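Local atomic coordinates of orotate phosphoribosyltransferase (Aeropyrum pernix, PDB entry 2YZK), a protein that probably catalyses the magnesium-dependent transfer of a ribosyl phosphate group from 5-phosphoribose 1-diphosphate to orotate, forming orotidine monophosphate in pyrimidine biosynthesis. Residues P104-V109 against N132-G137; V110-V115 against T138-V143; G10-G15 against V27-R32. All blocks are in the same frame, centred on the assembly; numbering follows the deposited sequence.

Contact 1: P104-V109 against N132-G137; sequences PPKGRV and NGYTVG
Tyr134 gives its phenol proton to the carbonyl of Pro104, OH to O 2.6 Å, with the donor tilted 17° from the carbonyl plane. The same hydroxyl accepts from a water 2.8 Å from OH, which also receives a weak bond from Lys106 NZ. Further on, backbone bonds knit the parallel pair: Thr135 N to Gly107 O at 3.1 Å, then Val109 N to Thr135 O at 2.9 Å. A second water continues the ladder, donating to Val109 O and accepting from Gly137 N. Around the tyrosine, the carbonyl oxygens of Pro104, Pro105 and Gly107 line the ring edge. Pro104 CG packs 3.9 Å from Tyr134 CE1, the two side chains crossing at about a right angle, while Val109 CG1 meets CD1. Leu129 of helix 120-131 also touches the Tyr134 and Val109 side chains. Lys106 CG sits 3.3 Å from Gly133 O, and beyond the bend at chi2 (51°), which turns CD, the chain goes on to bring CE to Asn132 O. On the exposed face, Thr135 OG1 comes against CA and CB of Arg108. A phenylalanine in place of Tyr134 would probably leave Pro104 O and the first water without their hydroxyl partner. The chemistry implies that one buried phenol, through its ring and hydroxyl together, ties the loop leading into strand 108-113 to the start of strand 135-141.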
ATOM      1  N   PRO A 104      13.614  -4.514   4.175  1.00 10.56           N
ATOM      2  CA  PRO A 104      14.057  -5.662   3.380  1.00 11.13           C
ATOM      3  C   PRO A 104      15.587  -5.727   3.431  1.00 11.47           C
ATOM      4  O   PRO A 104      16.242  -4.732   3.720  1.00 10.53           O
ATOM      5  CB  PRO A 104      13.520  -5.338   1.985  1.00 11.46           C
ATOM      6  CG  PRO A 104      13.521  -3.830   1.962  1.00 11.50           C
ATOM      7  CD  PRO A 104      12.974  -3.493   3.325  1.00 10.55           C
ATOM      8  N   PRO A 105      16.173  -6.904   3.169  1.00 13.35           N
ATOM      9  CA  PRO A 105      17.636  -7.043   3.197  1.00 14.32           C
ATOM     10  C   PRO A 105      18.344  -6.085   2.234  1.00 15.38           C
ATOM     11  O   PRO A 105      17.825  -5.778   1.159  1.00 14.12           O
ATOM     12  CB  PRO A 105      17.846  -8.503   2.811  1.00 16.15           C
ATOM     13  CG  PRO A 105      16.629  -9.169   3.394  1.00 16.22           C
ATOM     14  CD  PRO A 105      15.526  -8.216   2.991  1.00 15.29           C
ATOM     15  N   LYS A 106      19.521  -5.610   2.638  1.00 15.57           N
ATOM     16  CA  LYS A 106      20.317  -4.707   1.813  1.00 17.45           C
ATOM     17  C   LYS A 106      20.620  -5.382   0.486  1.00 15.78           C
ATOM     18  O   LYS A 106      20.937  -6.574   0.443  1.00 18.37           O
ATOM     19  CB  LYS A 106      21.635  -4.363   2.515  1.00 18.61           C
ATOM     20  CG  LYS A 106      21.577  -3.154   3.431  1.00 21.88           C
ATOM     21  CD  LYS A 106      20.424  -3.235   4.409  1.00 24.38           C
ATOM     22  CE  LYS A 106      20.408  -2.022   5.321  1.00 24.92           C
ATOM     23  NZ  LYS A 106      19.193  -1.996   6.165  1.00 28.04           N
ATOM     24  N   GLY A 107      20.523  -4.613  -0.595  1.00 15.88           N
ATOM     25  CA  GLY A 107      20.780  -5.149  -1.916  1.00 14.25           C
ATOM     26  C   GLY A 107      20.246  -4.207  -2.972  1.00 14.55           C
ATOM     27  O   GLY A 107      19.897  -3.065  -2.675  1.00 14.13           O
ATOM     28  N   ARG A 108      20.174  -4.681  -4.208  1.00 13.95           N
ATOM     29  CA  ARG A 108      19.682  -3.862  -5.303  1.00 14.66           C
ATOM     30  C   ARG A 108      18.160  -3.922  -5.362  1.00 13.82           C
ATOM     31  O   ARG A 108      17.573  -5.003  -5.337  1.00 13.34           O
ATOM     32  CB  ARG A 108      20.278  -4.344  -6.630  1.00 17.54           C
ATOM     33  CG  ARG A 108      19.936  -3.453  -7.818  1.00 22.15           C
ATOM     34  CD  ARG A 108      20.477  -4.021  -9.124  1.00 25.53           C
ATOM     35  NE  ARG A 108      20.126  -3.176 -10.264  1.00 29.34           N
ATOM     36  CZ  ARG A 108      20.679  -1.994 -10.521  1.00 30.34           C
ATOM     37  NH1 ARG A 108      21.622  -1.509  -9.721  1.00 32.86           N
ATOM     38  NH2 ARG A 108      20.284  -1.291 -11.575  1.00 30.86           N
ATOM     39  N   VAL A 109      17.523  -2.761  -5.437  1.00 11.37           N
ATOM     40  CA  VAL A 109      16.067  -2.708  -5.489  1.00 11.68           C
ATOM     41  C   VAL A 109      15.560  -1.866  -6.653  1.00 11.68           C
ATOM     42  O   VAL A 109      16.322  -1.146  -7.298  1.00 11.12           O
ATOM     43  CB  VAL A 109      15.491  -2.103  -4.190  1.00 10.93           C
ATOM     44  CG1 VAL A 109      16.046  -2.831  -2.985  1.00  9.74           C
ATOM     45  CG2 VAL A 109      15.813  -0.613  -4.121  1.00 12.03           C
ATOM     46  N   ASN A 132      20.545   4.284   3.245  1.00 16.54           N
ATOM     47  CA  ASN A 132      20.320   3.170   4.152  1.00 17.47           C
ATOM     48  C   ASN A 132      20.900   1.840   3.683  1.00 17.30           C
ATOM     49  O   ASN A 132      20.453   0.777   4.111  1.00 17.18           O
ATOM     50  CB  ASN A 132      18.822   3.032   4.449  1.00 19.48           C
ATOM     51  CG  ASN A 132      18.328   4.082   5.432  1.00 21.00           C
ATOM     52  OD1 ASN A 132      18.585   3.994   6.632  1.00 24.64           O
ATOM     53  ND2 ASN A 132      17.627   5.090   4.925  1.00 21.10           N
ATOM     54  N   GLY A 133      21.890   1.904   2.797  1.00 15.67           N
ATOM     55  CA  GLY A 133      22.545   0.695   2.329  1.00 17.44           C
ATOM     56  C   GLY A 133      21.967  -0.059   1.148  1.00 15.90           C
ATOM     57  O   GLY A 133      22.350  -1.207   0.911  1.00 17.57           O
ATOM     58  N   TYR A 134      21.053   0.557   0.410  1.00 14.57           N
ATOM     59  CA  TYR A 134      20.469  -0.100  -0.757  1.00 12.36           C
ATOM     60  C   TYR A 134      21.038   0.530  -2.013  1.00 12.94           C
ATOM     61  O   TYR A 134      21.580   1.636  -1.970  1.00 13.36           O
ATOM     62  CB  TYR A 134      18.950   0.086  -0.796  1.00 12.51           C
ATOM     63  CG  TYR A 134      18.210  -0.517   0.366  1.00 12.38           C
ATOM     64  CD1 TYR A 134      17.824  -1.859   0.356  1.00 11.41           C
ATOM     65  CD2 TYR A 134      17.894   0.255   1.484  1.00 11.17           C
ATOM     66  CE1 TYR A 134      17.134  -2.419   1.438  1.00 10.08           C
ATOM     67  CE2 TYR A 134      17.214  -0.292   2.564  1.00 11.64           C
ATOM     68  CZ  TYR A 134      16.837  -1.624   2.537  1.00 10.86           C
ATOM     69  OH  TYR A 134      16.172  -2.154   3.619  1.00 11.55           O
ATOM     70  N   THR A 135      20.935  -0.184  -3.126  1.00 11.30           N
ATOM     71  CA  THR A 135      21.378   0.367  -4.393  1.00 11.89           C
ATOM     72  C   THR A 135      20.140   0.367  -5.277  1.00 12.02           C
ATOM     73  O   THR A 135      19.297  -0.537  -5.183  1.00 12.24           O
ATOM     74  CB  THR A 135      22.513  -0.462  -5.049  1.00 12.87           C
ATOM     75  OG1 THR A 135      22.050  -1.781  -5.348  1.00 15.18           O
ATOM     76  CG2 THR A 135      23.712  -0.537  -4.125  1.00 12.14           C
ATOM     77  N   VAL A 136      20.015   1.391  -6.112  1.00 13.18           N
ATOM     78  CA  VAL A 136      18.863   1.505  -6.992  1.00 13.56           C
ATOM     79  C   VAL A 136      19.193   2.323  -8.233  1.00 14.56           C
ATOM     80  O   VAL A 136      19.730   3.429  -8.138  1.00 14.75           O
ATOM     81  CB  VAL A 136      17.665   2.141  -6.237  1.00 14.47           C
ATOM     82  CG1 VAL A 136      18.101   3.406  -5.519  1.00 15.01           C
ATOM     83  CG2 VAL A 136      16.539   2.442  -7.205  1.00 14.78           C
ATOM     84  N   GLY A 137      18.879   1.768  -9.399  1.00 14.04           N
ATOM     85  CA  GLY A 137      19.155   2.469 -10.642  1.00 13.80           C
ATOM     86  C   GLY A 137      17.958   2.517 -11.567  1.00 12.94           C
ATOM     87  O   GLY A 137      18.039   3.070 -12.662  1.00 13.27           O
TER
HETATM   88  O   HOH W   1      16.187  -0.991   6.181  1.00 22.32           O
HETATM   89  O   HOH W   2      17.484  -0.681  -9.776  1.00 18.31           O

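Contact 2: V110-V115 against T138-V143; sequences VVVDDV and TALVLV
Val111 and Leu140 stand at the middle of a parallel backbone ladder: Val111 N bonds to Thr138 O at 3.3 Å, Leu140 N to Val111 O at 2.8 Å, and Asp113 N to Leu140 O at 3.0 Å. Beyond the ladder both chains turn a corner, at Asp114 and Leu142, and the carbonyl of Asp114 takes two donors, Leu142 N at 3.0 Å and Val143 N at 3.2 Å. The second is the straighter, 167° at the hydrogen against 137°. On one face chi1 of -67° turns Val111 CG1 anti to the carbonyl carbon, which leaves CG2 between the backbone N and the carbonyl carbon, pressed on Ala139 CA at 3.4 Å; on the same face Val141 CG1 lies against Asp113 CB. The other face carries Val110, Val112, Thr138 and Leu140, with Val110 CG1 4.2 Å from Leu140 CB. Helix 120-131 covers the Val111 side through Ile126 and Leu129, helix 38-58 the Leu140 side through Leu48 and Val51, and Thr138 OG1 bonds to Asp55. At the carboxyl end, Asp113 OD1 takes a weak bond from Asp114 N, and Val115 N, 2.7 Å away, meets Asp114 OD1 from above the carboxylate plane. These bonds help to set both aspartates where the strand gives way to the phosphoribosyl diphosphate loop. A hydrophobic strand running into two adjacent acidic residues is the start of the phosphoribosyl diphosphate-binding motif of type I phosphoribosyltransferases, and Asp113, Asp114 and Val115 are predicted to belong to the binding site shared across the dimer.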
ATOM      1  N   VAL A 110      14.263  -1.971  -6.914  1.00 10.93           N
ATOM      2  CA  VAL A 110      13.612  -1.185  -7.951  1.00 10.82           C
ATOM      3  C   VAL A 110      12.501  -0.431  -7.234  1.00 10.83           C
ATOM      4  O   VAL A 110      11.751  -1.025  -6.457  1.00  9.42           O
ATOM      5  CB  VAL A 110      12.986  -2.071  -9.048  1.00 12.37           C
ATOM      6  CG1 VAL A 110      12.134  -1.224  -9.985  1.00 11.25           C
ATOM      7  CG2 VAL A 110      14.083  -2.771  -9.839  1.00 10.87           C
ATOM      8  N   VAL A 111      12.408   0.876  -7.465  1.00  9.64           N
ATOM      9  CA  VAL A 111      11.360   1.668  -6.831  1.00 10.83           C
ATOM     10  C   VAL A 111      10.162   1.743  -7.764  1.00 10.78           C
ATOM     11  O   VAL A 111      10.317   1.790  -8.985  1.00  9.36           O
ATOM     12  CB  VAL A 111      11.829   3.096  -6.499  1.00 11.47           C
ATOM     13  CG1 VAL A 111      12.888   3.045  -5.426  1.00 14.98           C
ATOM     14  CG2 VAL A 111      12.372   3.773  -7.735  1.00 15.66           C
ATOM     15  N   VAL A 112       8.970   1.750  -7.174  1.00  9.16           N
ATOM     16  CA  VAL A 112       7.730   1.779  -7.940  1.00  9.60           C
ATOM     17  C   VAL A 112       6.770   2.874  -7.484  1.00  8.98           C
ATOM     18  O   VAL A 112       6.539   3.061  -6.285  1.00  8.45           O
ATOM     19  CB  VAL A 112       6.997   0.417  -7.818  1.00  9.62           C
ATOM     20  CG1 VAL A 112       5.674   0.454  -8.574  1.00 11.68           C
ATOM     21  CG2 VAL A 112       7.886  -0.699  -8.342  1.00 11.19           C
ATOM     22  N   ASP A 113       6.210   3.599  -8.448  1.00  9.06           N
ATOM     23  CA  ASP A 113       5.234   4.641  -8.142  1.00 10.51           C
ATOM     24  C   ASP A 113       4.171   4.558  -9.225  1.00 10.25           C
ATOM     25  O   ASP A 113       4.436   4.044 -10.312  1.00 10.39           O
ATOM     26  CB  ASP A 113       5.884   6.029  -8.144  1.00 11.13           C
ATOM     27  CG  ASP A 113       5.122   7.029  -7.282  1.00 12.59           C
ATOM     28  OD1 ASP A 113       4.029   6.683  -6.786  1.00 12.40           O
ATOM     29  OD2 ASP A 113       5.618   8.160  -7.097  1.00 14.91           O
ATOM     30  N   ASP A 114       2.963   5.043  -8.948  1.00  9.65           N
ATOM     31  CA  ASP A 114       1.937   4.950  -9.968  1.00 10.49           C
ATOM     32  C   ASP A 114       2.124   5.950 -11.101  1.00 10.77           C
ATOM     33  O   ASP A 114       2.111   5.563 -12.267  1.00  8.88           O
ATOM     34  CB  ASP A 114       0.525   5.040  -9.349  1.00 11.98           C
ATOM     35  CG  ASP A 114       0.266   6.338  -8.593  1.00 13.58           C
ATOM     36  OD1 ASP A 114       1.210   7.102  -8.295  1.00 11.53           O
ATOM     37  OD2 ASP A 114      -0.922   6.576  -8.277  1.00 12.59           O
ATOM     38  N   VAL A 115       2.351   7.215 -10.763  1.00 11.44           N
ATOM     39  CA  VAL A 115       2.524   8.257 -11.772  1.00 11.37           C
ATOM     40  C   VAL A 115       3.747   9.134 -11.511  1.00 12.33           C
ATOM     41  O   VAL A 115       3.946   9.620 -10.393  1.00 10.22           O
ATOM     42  CB  VAL A 115       1.269   9.173 -11.831  1.00 12.57           C
ATOM     43  CG1 VAL A 115       1.468  10.278 -12.851  1.00 13.84           C
ATOM     44  CG2 VAL A 115       0.045   8.351 -12.179  1.00 12.31           C
ATOM     45  N   THR A 138      16.846   1.939 -11.126  1.00 11.42           N
ATOM     46  CA  THR A 138      15.633   1.902 -11.929  1.00 11.39           C
ATOM     47  C   THR A 138      14.394   2.301 -11.132  1.00 11.28           C
ATOM     48  O   THR A 138      14.216   1.875  -9.988  1.00 10.15           O
ATOM     49  CB  THR A 138      15.397   0.481 -12.490  1.00 12.47           C
ATOM     50  OG1 THR A 138      16.513   0.096 -13.303  1.00 12.99           O
ATOM     51  CG2 THR A 138      14.117   0.430 -13.319  1.00 12.67           C
ATOM     52  N   ALA A 139      13.555   3.130 -11.748  1.00 10.26           N
ATOM     53  CA  ALA A 139      12.296   3.573 -11.158  1.00  9.39           C
ATOM     54  C   ALA A 139      11.245   3.157 -12.181  1.00 10.24           C
ATOM     55  O   ALA A 139      11.386   3.423 -13.377  1.00  9.91           O
ATOM     56  CB  ALA A 139      12.285   5.087 -10.961  1.00 10.92           C
ATOM     57  N   LEU A 140      10.196   2.500 -11.702  1.00  9.45           N
ATOM     58  CA  LEU A 140       9.146   1.991 -12.562  1.00 10.26           C
ATOM     59  C   LEU A 140       7.800   2.607 -12.208  1.00  9.59           C
ATOM     60  O   LEU A 140       7.415   2.631 -11.045  1.00  9.05           O
ATOM     61  CB  LEU A 140       9.101   0.465 -12.405  1.00  9.97           C
ATOM     62  CG  LEU A 140       7.918  -0.317 -12.965  1.00 10.54           C
ATOM     63  CD1 LEU A 140       7.920  -0.220 -14.474  1.00 12.43           C
ATOM     64  CD2 LEU A 140       8.015  -1.773 -12.507  1.00  9.43           C
ATOM     65  N   VAL A 141       7.099   3.119 -13.217  1.00  8.77           N
ATOM     66  CA  VAL A 141       5.788   3.720 -13.005  1.00  9.72           C
ATOM     67  C   VAL A 141       4.819   3.265 -14.092  1.00  7.96           C
ATOM     68  O   VAL A 141       5.231   2.751 -15.130  1.00  9.70           O
ATOM     69  CB  VAL A 141       5.839   5.274 -13.018  1.00 10.16           C
ATOM     70  CG1 VAL A 141       6.817   5.775 -11.967  1.00 10.10           C
ATOM     71  CG2 VAL A 141       6.232   5.781 -14.398  1.00 11.69           C
ATOM     72  N   LEU A 142       3.530   3.449 -13.836  1.00  8.30           N
ATOM     73  CA  LEU A 142       2.502   3.079 -14.797  1.00  9.79           C
ATOM     74  C   LEU A 142       2.410   4.159 -15.863  1.00 10.04           C
ATOM     75  O   LEU A 142       2.407   3.869 -17.062  1.00 10.72           O
ATOM     76  CB  LEU A 142       1.145   2.937 -14.103  1.00 11.64           C
ATOM     77  CG  LEU A 142       0.901   1.637 -13.342  1.00 13.72           C
ATOM     78  CD1 LEU A 142      -0.354   1.782 -12.489  1.00 14.49           C
ATOM     79  CD2 LEU A 142       0.763   0.480 -14.333  1.00 14.19           C
ATOM     80  N   VAL A 143       2.345   5.406 -15.413  1.00  9.44           N
ATOM     81  CA  VAL A 143       2.239   6.539 -16.320  1.00 10.32           C
ATOM     82  C   VAL A 143       3.243   7.647 -16.036  1.00 10.65           C
ATOM     83  O   VAL A 143       3.385   8.107 -14.903  1.00 11.51           O
ATOM     84  CB  VAL A 143       0.816   7.156 -16.276  1.00 10.52           C
ATOM     85  CG1 VAL A 143       0.767   8.419 -17.131  1.00 11.32           C
ATOM     86  CG2 VAL A 143      -0.203   6.148 -16.777  1.00  9.37           C
TER

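Contact 3: G10-G15 against V27-R32; sequences GAVLRG and VYIDMR
Val12 and Leu13 pair with Ile29 and Tyr28 in an antiparallel contact between an outer strand, 12-14, and the central strand, 24-29, of a small three-stranded sheet separate from the parallel core. Leu13 and Tyr28 form the hydrogen-bonded pair: Leu13 N to Tyr28 O is 2.9 Å and Tyr28 N to Leu13 O 2.8 Å. Asp30 N adds a bond to Ala11 O at 2.9 Å, prolonging the pairing past the strand end. On the face shared by Val12, Val27 and Ile29, the two branches of Val12 part. CG1, anti to the backbone N (chi1 177°), reaches Val27 CG2 at 3.6 Å, whereas CG2 lies beside Ile29 CD1, the two side chains pointing the same way. Trp175 packs on Val12 and Val27, and Leu6 of helix 2-9 on Ala11 and Val12. On the exposed opposite face, Leu13 CB lies 4.4 Å from Tyr28 CB. Where the second strand ends, Arg32 NE and NH2 grip the Asp30 carboxylate side-on in a salt bridge, NE to OD1 2.8 Å. Arg32 N reaches that same OD1 from the other face of the carboxylate plane, closing an Asx turn. Ile29 approaches Val115 and Arg145, of the predicted substrate sites. Such an N-terminal element beside the core is characteristic of the hood of type I phosphoribosyltransferases, which probably helps to cover the orotate site.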
ATOM      1  N   GLY A  10     -12.313   5.226 -15.322  1.00 18.36           N
ATOM      2  CA  GLY A  10     -12.341   6.638 -14.981  1.00 18.65           C
ATOM      3  C   GLY A  10     -11.001   7.115 -14.449  1.00 18.92           C
ATOM      4  O   GLY A  10     -10.922   8.134 -13.757  1.00 20.45           O
ATOM      5  N   ALA A  11      -9.942   6.375 -14.764  1.00 18.09           N
ATOM      6  CA  ALA A  11      -8.597   6.730 -14.319  1.00 18.98           C
ATOM      7  C   ALA A  11      -8.099   7.933 -15.119  1.00 19.58           C
ATOM      8  O   ALA A  11      -7.067   8.527 -14.810  1.00 19.30           O
ATOM      9  CB  ALA A  11      -7.654   5.540 -14.488  1.00 18.83           C
ATOM     10  N   VAL A  12      -8.845   8.268 -16.164  1.00 20.51           N
ATOM     11  CA  VAL A  12      -8.551   9.419 -17.005  1.00 23.19           C
ATOM     12  C   VAL A  12      -9.895  10.125 -17.103  1.00 23.92           C
ATOM     13  O   VAL A  12     -10.805   9.650 -17.782  1.00 26.17           O
ATOM     14  CB  VAL A  12      -8.062   8.999 -18.407  1.00 24.06           C
ATOM     15  CG1 VAL A  12      -7.850  10.224 -19.274  1.00 26.17           C
ATOM     16  CG2 VAL A  12      -6.760   8.220 -18.285  1.00 25.53           C
ATOM     17  N   LEU A  13     -10.020  11.249 -16.405  1.00 23.11           N
ATOM     18  CA  LEU A  13     -11.265  12.002 -16.370  1.00 22.45           C
ATOM     19  C   LEU A  13     -11.204  13.364 -17.047  1.00 22.21           C
ATOM     20  O   LEU A  13     -10.283  14.148 -16.822  1.00 20.53           O
ATOM     21  CB  LEU A  13     -11.707  12.192 -14.917  1.00 22.61           C
ATOM     22  CG  LEU A  13     -12.987  12.990 -14.658  1.00 23.62           C
ATOM     23  CD1 LEU A  13     -14.190  12.186 -15.125  1.00 24.55           C
ATOM     24  CD2 LEU A  13     -13.103  13.301 -13.172  1.00 24.93           C
ATOM     25  N   ARG A  14     -12.213  13.634 -17.870  1.00 21.10           N
ATOM     26  CA  ARG A  14     -12.326  14.899 -18.578  1.00 21.80           C
ATOM     27  C   ARG A  14     -12.922  15.933 -17.625  1.00 21.60           C
ATOM     28  O   ARG A  14     -13.854  15.630 -16.880  1.00 21.95           O
ATOM     29  CB  ARG A  14     -13.251  14.741 -19.784  1.00 22.89           C
ATOM     30  CG  ARG A  14     -13.322  15.970 -20.673  1.00 26.90           C
ATOM     31  CD  ARG A  14     -12.227  15.933 -21.712  1.00 28.52           C
ATOM     32  NE  ARG A  14     -12.127  17.184 -22.453  1.00 31.76           N
ATOM     33  CZ  ARG A  14     -11.474  17.312 -23.601  1.00 31.57           C
ATOM     34  NH1 ARG A  14     -10.869  16.261 -24.141  1.00 33.54           N
ATOM     35  NH2 ARG A  14     -11.425  18.490 -24.205  1.00 32.88           N
ATOM     36  N   GLY A  15     -12.393  17.151 -17.651  1.00 21.35           N
ATOM     37  CA  GLY A  15     -12.911  18.189 -16.780  1.00 20.12           C
ATOM     38  C   GLY A  15     -12.129  19.483 -16.863  1.00 19.92           C
ATOM     39  O   GLY A  15     -11.531  19.803 -17.889  1.00 19.05           O
ATOM     40  N   VAL A  27      -7.719  17.306 -18.165  1.00 13.16           N
ATOM     41  CA  VAL A  27      -7.723  15.917 -17.715  1.00 13.42           C
ATOM     42  C   VAL A  27      -7.196  15.728 -16.294  1.00 14.48           C
ATOM     43  O   VAL A  27      -6.269  16.413 -15.864  1.00 13.65           O
ATOM     44  CB  VAL A  27      -6.880  15.023 -18.664  1.00 13.51           C
ATOM     45  CG1 VAL A  27      -5.430  15.485 -18.665  1.00 16.09           C
ATOM     46  CG2 VAL A  27      -6.977  13.560 -18.236  1.00 16.41           C
ATOM     47  N   TYR A  28      -7.815  14.796 -15.574  1.00 15.06           N
ATOM     48  CA  TYR A  28      -7.395  14.457 -14.223  1.00 14.96           C
ATOM     49  C   TYR A  28      -7.029  12.981 -14.282  1.00 16.04           C
ATOM     50  O   TYR A  28      -7.816  12.155 -14.752  1.00 13.39           O
ATOM     51  CB  TYR A  28      -8.516  14.654 -13.205  1.00 16.27           C
ATOM     52  CG  TYR A  28      -8.027  14.489 -11.783  1.00 17.55           C
ATOM     53  CD1 TYR A  28      -7.402  15.542 -11.122  1.00 18.50           C
ATOM     54  CD2 TYR A  28      -8.133  13.264 -11.121  1.00 17.90           C
ATOM     55  CE1 TYR A  28      -6.891  15.389  -9.835  1.00 19.80           C
ATOM     56  CE2 TYR A  28      -7.622  13.096  -9.829  1.00 19.65           C
ATOM     57  CZ  TYR A  28      -7.002  14.167  -9.195  1.00 19.11           C
ATOM     58  OH  TYR A  28      -6.484  14.022  -7.926  1.00 20.96           O
ATOM     59  N   ILE A  29      -5.835  12.656 -13.810  1.00 16.22           N
ATOM     60  CA  ILE A  29      -5.358  11.282 -13.829  1.00 18.01           C
ATOM     61  C   ILE A  29      -5.407  10.673 -12.436  1.00 18.30           C
ATOM     62  O   ILE A  29      -4.997  11.302 -11.463  1.00 18.63           O
ATOM     63  CB  ILE A  29      -3.903  11.212 -14.356  1.00 20.16           C
ATOM     64  CG1 ILE A  29      -3.851  11.655 -15.819  1.00 21.20           C
ATOM     65  CG2 ILE A  29      -3.356   9.816 -14.194  1.00 20.64           C
ATOM     66  CD1 ILE A  29      -4.125  10.551 -16.834  1.00 23.79           C
ATOM     67  N   ASP A  30      -5.923   9.452 -12.337  1.00 18.19           N
ATOM     68  CA  ASP A  30      -5.995   8.776 -11.047  1.00 17.20           C
ATOM     69  C   ASP A  30      -5.853   7.271 -11.233  1.00 17.15           C
ATOM     70  O   ASP A  30      -6.835   6.557 -11.439  1.00 14.40           O
ATOM     71  CB  ASP A  30      -7.313   9.085 -10.336  1.00 15.27           C
ATOM     72  CG  ASP A  30      -7.312   8.613  -8.895  1.00 18.32           C
ATOM     73  OD1 ASP A  30      -6.305   7.994  -8.483  1.00 13.21           O
ATOM     74  OD2 ASP A  30      -8.308   8.855  -8.176  1.00 18.83           O
HETATM   75  N   MSE A  31      -4.615   6.802 -11.148  1.00 20.84           N
HETATM   76  CA  MSE A  31      -4.302   5.392 -11.322  1.00 17.66           C
HETATM   77  C   MSE A  31      -4.892   4.527 -10.208  1.00 14.80           C
HETATM   78  O   MSE A  31      -5.023   3.311 -10.354  1.00 11.91           O
HETATM   79  CB  MSE A  31      -2.783   5.219 -11.369  1.00 20.23           C
HETATM   80  CG  MSE A  31      -2.255   4.459 -12.573  1.00 27.57           C
HETATM   81 SE   MSE A  31      -2.843   5.021 -14.202  1.00 30.81          SE
HETATM   82  CE  MSE A  31      -2.951   6.812 -14.023  1.00 28.47           C
ATOM     83  N   ARG A  32      -5.246   5.157  -9.094  1.00 13.00           N
ATOM     84  CA  ARG A  32      -5.814   4.419  -7.971  1.00 11.10           C
ATOM     85  C   ARG A  32      -7.124   3.741  -8.361  1.00 10.21           C
ATOM     86  O   ARG A  32      -7.483   2.702  -7.809  1.00  8.89           O
ATOM     87  CB  ARG A  32      -6.047   5.360  -6.784  1.00 10.82           C
ATOM     88  CG  ARG A  32      -4.766   5.939  -6.188  1.00 11.88           C
ATOM     89  CD  ARG A  32      -5.075   7.001  -5.140  1.00 11.07           C
ATOM     90  NE  ARG A  32      -5.895   8.075  -5.692  1.00 12.26           N
ATOM     91  CZ  ARG A  32      -6.306   9.137  -5.004  1.00 13.99           C
ATOM     92  NH1 ARG A  32      -5.972   9.280  -3.728  1.00 13.30           N
ATOM     93  NH2 ARG A  32      -7.063  10.053  -5.593  1.00 13.14           N
TER

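Contact 3 closes first along the chain; the segments of contacts 1 and 2 then alternate, because both pair the adjacent strands 108-113 and 135-141 of the parallel sheet. Contact 1 lies at the amino-terminal ends of these strands and contact 2 follows, centres 16 Å apart, joined by packing of Val136 CG2 on Val111 CG1. Contact 3 belongs to the separate antiparallel sheet, its centre 18 Å from that of contact 2 and 33 Å from that of contact 1, on the opposite side of the chain's centre. Selenomethionine Met31, just after strand 24-29, joins contacts 2 and 3 by packing on Leu142, Val115 and Val143. The small sheet thus packs beside the predicted binding residues at the carboxyl end of the core.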